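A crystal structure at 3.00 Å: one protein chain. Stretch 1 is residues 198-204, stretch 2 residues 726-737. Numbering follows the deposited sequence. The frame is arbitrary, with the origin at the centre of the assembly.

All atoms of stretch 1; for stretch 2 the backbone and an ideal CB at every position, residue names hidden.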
ATOM      1  N   SER C 198      30.651 -43.119  -6.204  1.00 98.24           N
ATOM      2  CA  SER C 198      29.752 -42.507  -7.172  1.00116.79           C
ATOM      3  C   SER C 198      29.994 -41.013  -7.307  1.00113.36           C
ATOM      4  O   SER C 198      30.709 -40.410  -6.504  1.00102.91           O
ATOM      5  CB  SER C 198      28.294 -42.748  -6.779  1.00129.78           C
ATOM      6  OG  SER C 198      27.422 -41.923  -7.536  1.00135.12           O
ATOM      7  N   LEU C 199      29.385 -40.426  -8.331  1.00115.54           N
ATOM      8  CA  LEU C 199      29.423 -38.984  -8.521  1.00111.29           C
ATOM      9  C   LEU C 199      28.793 -38.288  -7.322  1.00101.92           C
ATOM     10  O   LEU C 199      29.177 -37.175  -6.970  1.00109.00           O
ATOM     11  CB  LEU C 199      28.690 -38.581  -9.807  1.00107.63           C
ATOM     12  CG  LEU C 199      29.420 -38.726 -11.146  1.00100.96           C
ATOM     13  CD1 LEU C 199      30.798 -38.081 -11.079  1.00 93.38           C
ATOM     14  CD2 LEU C 199      29.518 -40.182 -11.584  1.00106.79           C
ATOM     15  N   ASN C 200      27.831 -38.951  -6.691  1.00 79.79           N
ATOM     16  CA  ASN C 200      27.147 -38.368  -5.546  1.00 63.89           C
ATOM     17  C   ASN C 200      27.985 -38.370  -4.276  1.00 62.21           C
ATOM     18  O   ASN C 200      27.944 -37.417  -3.508  1.00 66.10           O
ATOM     19  CB  ASN C 200      25.801 -39.043  -5.308  1.00 62.99           C
ATOM     20  CG  ASN C 200      24.768 -38.643  -6.335  1.00 75.96           C
ATOM     21  OD1 ASN C 200      24.847 -37.560  -6.923  1.00 73.97           O
ATOM     22  ND2 ASN C 200      23.790 -39.512  -6.559  1.00 83.70           N
ATOM     23  N   GLN C 201      28.747 -39.431  -4.050  1.00 61.51           N
ATOM     24  CA  GLN C 201      29.645 -39.461  -2.902  1.00 64.65           C
ATOM     25  C   GLN C 201      30.838 -38.540  -3.145  1.00 62.30           C
ATOM     26  O   GLN C 201      31.313 -37.874  -2.223  1.00 61.37           O
ATOM     27  CB  GLN C 201      30.084 -40.893  -2.575  1.00 74.49           C
ATOM     28  CG  GLN C 201      29.014 -41.698  -1.834  1.00 80.06           C
ATOM     29  CD  GLN C 201      29.295 -43.193  -1.791  1.00 79.08           C
ATOM     30  OE1 GLN C 201      30.336 -43.660  -2.254  1.00 82.19           O
ATOM     31  NE2 GLN C 201      28.357 -43.952  -1.235  1.00 70.96           N
ATOM     32  N   ILE C 202      31.300 -38.491  -4.392  1.00 60.25           N
ATOM     33  CA  ILE C 202      32.350 -37.557  -4.790  1.00 67.66           C
ATOM     34  C   ILE C 202      31.925 -36.115  -4.522  1.00 74.31           C
ATOM     35  O   ILE C 202      32.667 -35.341  -3.921  1.00 77.53           O
ATOM     36  CB  ILE C 202      32.705 -37.699  -6.288  1.00 69.63           C
ATOM     37  CG1 ILE C 202      33.516 -38.969  -6.533  1.00 73.18           C
ATOM     38  CG2 ILE C 202      33.508 -36.499  -6.759  1.00 68.19           C
ATOM     39  CD1 ILE C 202      34.846 -38.970  -5.822  1.00 78.71           C
ATOM     40  N   THR C 203      30.720 -35.765  -4.960  1.00 76.90           N
ATOM     41  CA  THR C 203      30.225 -34.403  -4.814  1.00 75.98           C
ATOM     42  C   THR C 203      29.831 -34.040  -3.380  1.00 82.21           C
ATOM     43  O   THR C 203      30.053 -32.913  -2.947  1.00 78.70           O
ATOM     44  CB  THR C 203      29.054 -34.111  -5.767  1.00 69.19           C
ATOM     45  OG1 THR C 203      28.044 -35.113  -5.610  1.00 76.22           O
ATOM     46  CG2 THR C 203      29.540 -34.099  -7.208  1.00 63.60           C
ATOM     47  N   GLN C 204      29.239 -34.983  -2.650  1.00 88.80           N
ATOM     48  CA  GLN C 204      28.899 -34.744  -1.249  1.00 87.86           C
ATOM     49  C   GLN C 204      30.168 -34.560  -0.430  1.00 78.67           C
ATOM     50  O   GLN C 204      30.231 -33.696   0.441  1.00 64.17           O
ATOM     51  CB  GLN C 204      28.049 -35.882  -0.676  1.00 89.03           C
ATOM     52  CG  GLN C 204      26.619 -35.938  -1.206  1.00 94.80           C
ATOM     53  CD  GLN C 204      25.712 -34.888  -0.599  1.00106.91           C
ATOM     54  OE1 GLN C 204      24.820 -35.210   0.183  1.00114.39           O
ATOM     55  NE2 GLN C 204      25.924 -33.629  -0.966  1.00111.12           N
ATOM     56  N   UNK C 726      17.626 -45.483 -10.414  1.00 37.31           N
ATOM     57  CA  UNK C 726      17.515 -44.517 -11.491  1.00 43.21           C
ATOM     58  C   UNK C 726      18.210 -43.225 -11.070  1.00 49.21           C
ATOM     59  O   UNK C 726      18.690 -42.468 -11.908  1.00 62.20           O
ATOM     60  CB  UNK C 726      16.050 -44.262 -11.850  1.00 43.21           C
ATOM     61  N   UNK C 727      18.284 -42.996  -9.763  1.00 47.28           N
ATOM     62  CA  UNK C 727      18.951 -41.815  -9.226  1.00 53.16           C
ATOM     63  C   UNK C 727      20.459 -41.811  -9.502  1.00 55.56           C
ATOM     64  O   UNK C 727      21.069 -40.746  -9.595  1.00 51.66           O
ATOM     65  CB  UNK C 727      18.703 -41.725  -7.719  1.00 53.16           C
ATOM     66  N   UNK C 728      21.052 -42.999  -9.625  1.00 54.50           N
ATOM     67  CA  UNK C 728      22.476 -43.122  -9.930  1.00 50.13           C
ATOM     68  C   UNK C 728      22.711 -42.638 -11.353  1.00 47.67           C
ATOM     69  O   UNK C 728      23.689 -41.934 -11.648  1.00 41.09           O
ATOM     70  CB  UNK C 728      22.960 -44.563  -9.756  1.00 50.13           C
ATOM     71  N   UNK C 729      21.789 -43.034 -12.224  1.00 44.50           N
ATOM     72  CA  UNK C 729      21.795 -42.666 -13.630  1.00 36.09           C
ATOM     73  C   UNK C 729      21.605 -41.165 -13.801  1.00 45.36           C
ATOM     74  O   UNK C 729      22.400 -40.501 -14.459  1.00 43.92           O
ATOM     75  CB  UNK C 729      20.704 -43.428 -14.385  1.00 36.09           C
ATOM     76  N   UNK C 730      20.541 -40.639 -13.201  1.00 47.39           N
ATOM     77  CA  UNK C 730      20.239 -39.215 -13.255  1.00 42.81           C
ATOM     78  C   UNK C 730      21.375 -38.385 -12.668  1.00 46.76           C
ATOM     79  O   UNK C 730      21.649 -37.281 -13.136  1.00 44.29           O
ATOM     80  CB  UNK C 730      18.935 -38.921 -12.511  1.00 42.81           C
ATOM     81  N   UNK C 731      22.028 -38.918 -11.640  1.00 43.85           N
ATOM     82  CA  UNK C 731      23.199 -38.262 -11.080  1.00 42.05           C
ATOM     83  C   UNK C 731      24.281 -38.222 -12.142  1.00 47.16           C
ATOM     84  O   UNK C 731      24.917 -37.187 -12.355  1.00 37.09           O
ATOM     85  CB  UNK C 731      23.691 -38.978  -9.820  1.00 42.05           C
ATOM     86  N   UNK C 732      24.471 -39.361 -12.806  1.00 47.87           N
ATOM     87  CA  UNK C 732      25.473 -39.489 -13.852  1.00 40.52           C
ATOM     88  C   UNK C 732      25.254 -38.458 -14.942  1.00 41.10           C
ATOM     89  O   UNK C 732      26.213 -37.888 -15.459  1.00 35.88           O
ATOM     90  CB  UNK C 732      25.451 -40.899 -14.447  1.00 40.52           C
ATOM     91  N   UNK C 733      23.989 -38.211 -15.279  1.00 44.93           N
ATOM     92  CA  UNK C 733      23.657 -37.303 -16.374  1.00 41.38           C
ATOM     93  C   UNK C 733      23.741 -35.849 -15.952  1.00 42.66           C
ATOM     94  O   UNK C 733      24.154 -34.989 -16.731  1.00 42.99           O
ATOM     95  CB  UNK C 733      22.254 -37.605 -16.905  1.00 41.38           C
ATOM     96  N   UNK C 734      23.344 -35.579 -14.712  1.00 41.65           N
ATOM     97  CA  UNK C 734      23.225 -34.211 -14.219  1.00 39.14           C
ATOM     98  C   UNK C 734      24.569 -33.677 -13.749  1.00 40.73           C
ATOM     99  O   UNK C 734      24.893 -32.507 -13.949  1.00 43.63           O
ATOM    100  CB  UNK C 734      22.206 -34.141 -13.080  1.00 39.14           C
ATOM    101  N   UNK C 735      25.346 -34.546 -13.115  1.00 49.35           N
ATOM    102  CA  UNK C 735      26.652 -34.168 -12.605  1.00 51.19           C
ATOM    103  C   UNK C 735      27.722 -34.468 -13.644  1.00 46.69           C
ATOM    104  O   UNK C 735      28.404 -33.565 -14.125  1.00 45.59           O
ATOM    105  CB  UNK C 735      26.954 -34.897 -11.294  1.00 51.19           C
ATOM    106  N   UNK C 736      27.849 -35.743 -13.993  1.00 53.51           N
ATOM    107  CA  UNK C 736      28.843 -36.185 -14.952  1.00 58.57           C
ATOM    108  C   UNK C 736      28.702 -35.552 -16.321  1.00 51.38           C
ATOM    109  O   UNK C 736      29.593 -34.836 -16.774  1.00 54.94           O
ATOM    110  CB  UNK C 736      28.775 -37.707 -15.092  1.00 58.57           C
ATOM    111  N   UNK C 737      27.585 -35.815 -16.990  1.00 42.18           N
ATOM    112  CA  UNK C 737      27.351 -35.224 -18.304  1.00 45.46           C
ATOM    113  C   UNK C 737      26.989 -33.749 -18.188  1.00 50.79           C
ATOM    114  O   UNK C 737      27.732 -32.881 -18.650  1.00 55.55           O
ATOM    115  CB  UNK C 737      26.242 -35.980 -19.038  1.00 45.46           C
TER

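Stretch 2 is helical throughout, and its axis passes that of helix 199-204 at 10.2 Å, with 56° between their N-to-C directions. Stretch 1 offers the side chains of L199, N200 and T203, while the OG of S198 is engaged by N200 N in the N-cap.

At position 726 the ideal CB has nothing of stretch 1 nearby, so this contact leaves the choice open; the residue is V726. Position 727 points sideways and would accept many side chains. It is A727, whose carbonyl O lies 4.3 Å from N200 ND2, too far for a hydrogen bond. Position 728 is also sideways, with no partner within contact distance, and a polar residue would be tolerated; D728 occupies it. Positions 729 and 730 are out of reach and undetermined from here; they are V729 and M730.

Position 731 is tightly restricted on the side of stretch 1. Its CB points toward stretch 1, and the ideal CB already lies 3.3 Å from N200 ND2, with L199 CB at 5.0 Å. Little room remains in the direction of the amide, so a small residue, alanine, serine or glycine, suits best. It is A731, whose CB packs against N200 ND2 at 3.3 Å.

Position 732 has its CA 6.7 Å from the CA of L199, the closest pairing in the register. Its CB points sideways, 5.0 Å from L199 CD2, which favours an apolar chain such as leucine, isoleucine or methionine. L732, with chi1 t, brings CD1 to 4.4 Å from L199 CD2, a loose apolar contact.

Positions 733 and 734 are out of reach and little constrained; I733 and Q734 fill them, the latter bonded through OE1 elsewhere in the structure.

Position 735 points toward stretch 1, its ideal CB 4.3 Å from L199 CB and 4.9 Å from T203 CG2. These carbons invite a modest side chain with an apolar face: valine, alanine and threonine are all plausible. T735 adopts chi1 m, which sets its CG2 3.7 Å from T203 CG2, while OG1 makes a weak hydrogen bond to A731 O. T203 OG1 likewise donates to L199 O, so the two threonines meet through methyls with both hydroxyls bonded to their own helices.

At position 736 an ideal CB would lie 4.1 Å from L199 CG but only 2.6 Å from L732 O, a clash within its own wide pi-type turn. Glycine is therefore expected, and G736 is found, its N 4.4 Å from L199 CG. Position 737 is out of reach; it is I737.

Stretch 2 (726-737) VADVMALIQTGI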
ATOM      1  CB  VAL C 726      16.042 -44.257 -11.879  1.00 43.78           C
ATOM      2  CG1 VAL C 726      15.157 -45.367 -11.337  1.00 38.91           C
ATOM      3  CG2 VAL C 726      15.571 -42.898 -11.374  1.00 52.08           C
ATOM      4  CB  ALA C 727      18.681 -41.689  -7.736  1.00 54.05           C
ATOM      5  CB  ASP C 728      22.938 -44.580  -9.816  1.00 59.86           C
ATOM      6  CG  ASP C 728      22.361 -45.299  -8.601  1.00 68.04           C
ATOM      7  OD1 ASP C 728      22.154 -46.530  -8.687  1.00 61.82           O
ATOM      8  OD2 ASP C 728      22.117 -44.646  -7.564  1.00 72.49           O
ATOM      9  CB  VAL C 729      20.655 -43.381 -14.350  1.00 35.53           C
ATOM     10  CG1 VAL C 729      20.884 -43.375 -15.854  1.00 34.81           C
ATOM     11  CG2 VAL C 729      20.530 -44.800 -13.824  1.00 35.73           C
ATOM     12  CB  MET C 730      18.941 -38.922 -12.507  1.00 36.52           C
ATOM     13  CG  MET C 730      17.762 -39.760 -12.965  1.00 36.20           C
ATOM     14  SD  MET C 730      17.296 -39.456 -14.678  1.00 45.00           S
ATOM     15  CE  MET C 730      17.691 -41.033 -15.406  1.00 47.14           C
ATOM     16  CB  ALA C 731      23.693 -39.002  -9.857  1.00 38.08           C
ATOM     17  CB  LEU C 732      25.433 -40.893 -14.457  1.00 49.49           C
ATOM     18  CG  LEU C 732      26.261 -41.150 -15.719  1.00 52.55           C
ATOM     19  CD1 LEU C 732      27.691 -41.514 -15.371  1.00 47.78           C
ATOM     20  CD2 LEU C 732      25.617 -42.236 -16.563  1.00 60.10           C
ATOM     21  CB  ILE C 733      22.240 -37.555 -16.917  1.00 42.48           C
ATOM     22  CG1 ILE C 733      21.991 -39.048 -17.110  1.00 53.33           C
ATOM     23  CG2 ILE C 733      22.044 -36.826 -18.233  1.00 34.20           C
ATOM     24  CD1 ILE C 733      20.543 -39.459 -16.937  1.00 52.17           C
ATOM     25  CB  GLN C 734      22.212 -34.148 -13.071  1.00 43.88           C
ATOM     26  CG  GLN C 734      21.643 -32.763 -12.821  1.00 55.53           C
ATOM     27  CD  GLN C 734      20.690 -32.319 -13.922  1.00 63.52           C
ATOM     28  OE1 GLN C 734      19.595 -32.864 -14.068  1.00 54.69           O
ATOM     29  NE2 GLN C 734      21.106 -31.330 -14.703  1.00 68.12           N
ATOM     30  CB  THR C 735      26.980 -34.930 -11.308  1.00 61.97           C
ATOM     31  OG1 THR C 735      25.882 -34.817 -10.390  1.00 53.28           O
ATOM     32  CG2 THR C 735      28.254 -34.378 -10.664  1.00 70.77           C
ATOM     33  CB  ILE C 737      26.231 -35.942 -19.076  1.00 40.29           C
ATOM     34  CG1 ILE C 737      26.522 -37.440 -19.176  1.00 39.89           C
ATOM     35  CG2 ILE C 737      26.085 -35.333 -20.454  1.00 33.72           C
ATOM     36  CD1 ILE C 737      25.421 -38.234 -19.836  1.00 33.87           C
TER
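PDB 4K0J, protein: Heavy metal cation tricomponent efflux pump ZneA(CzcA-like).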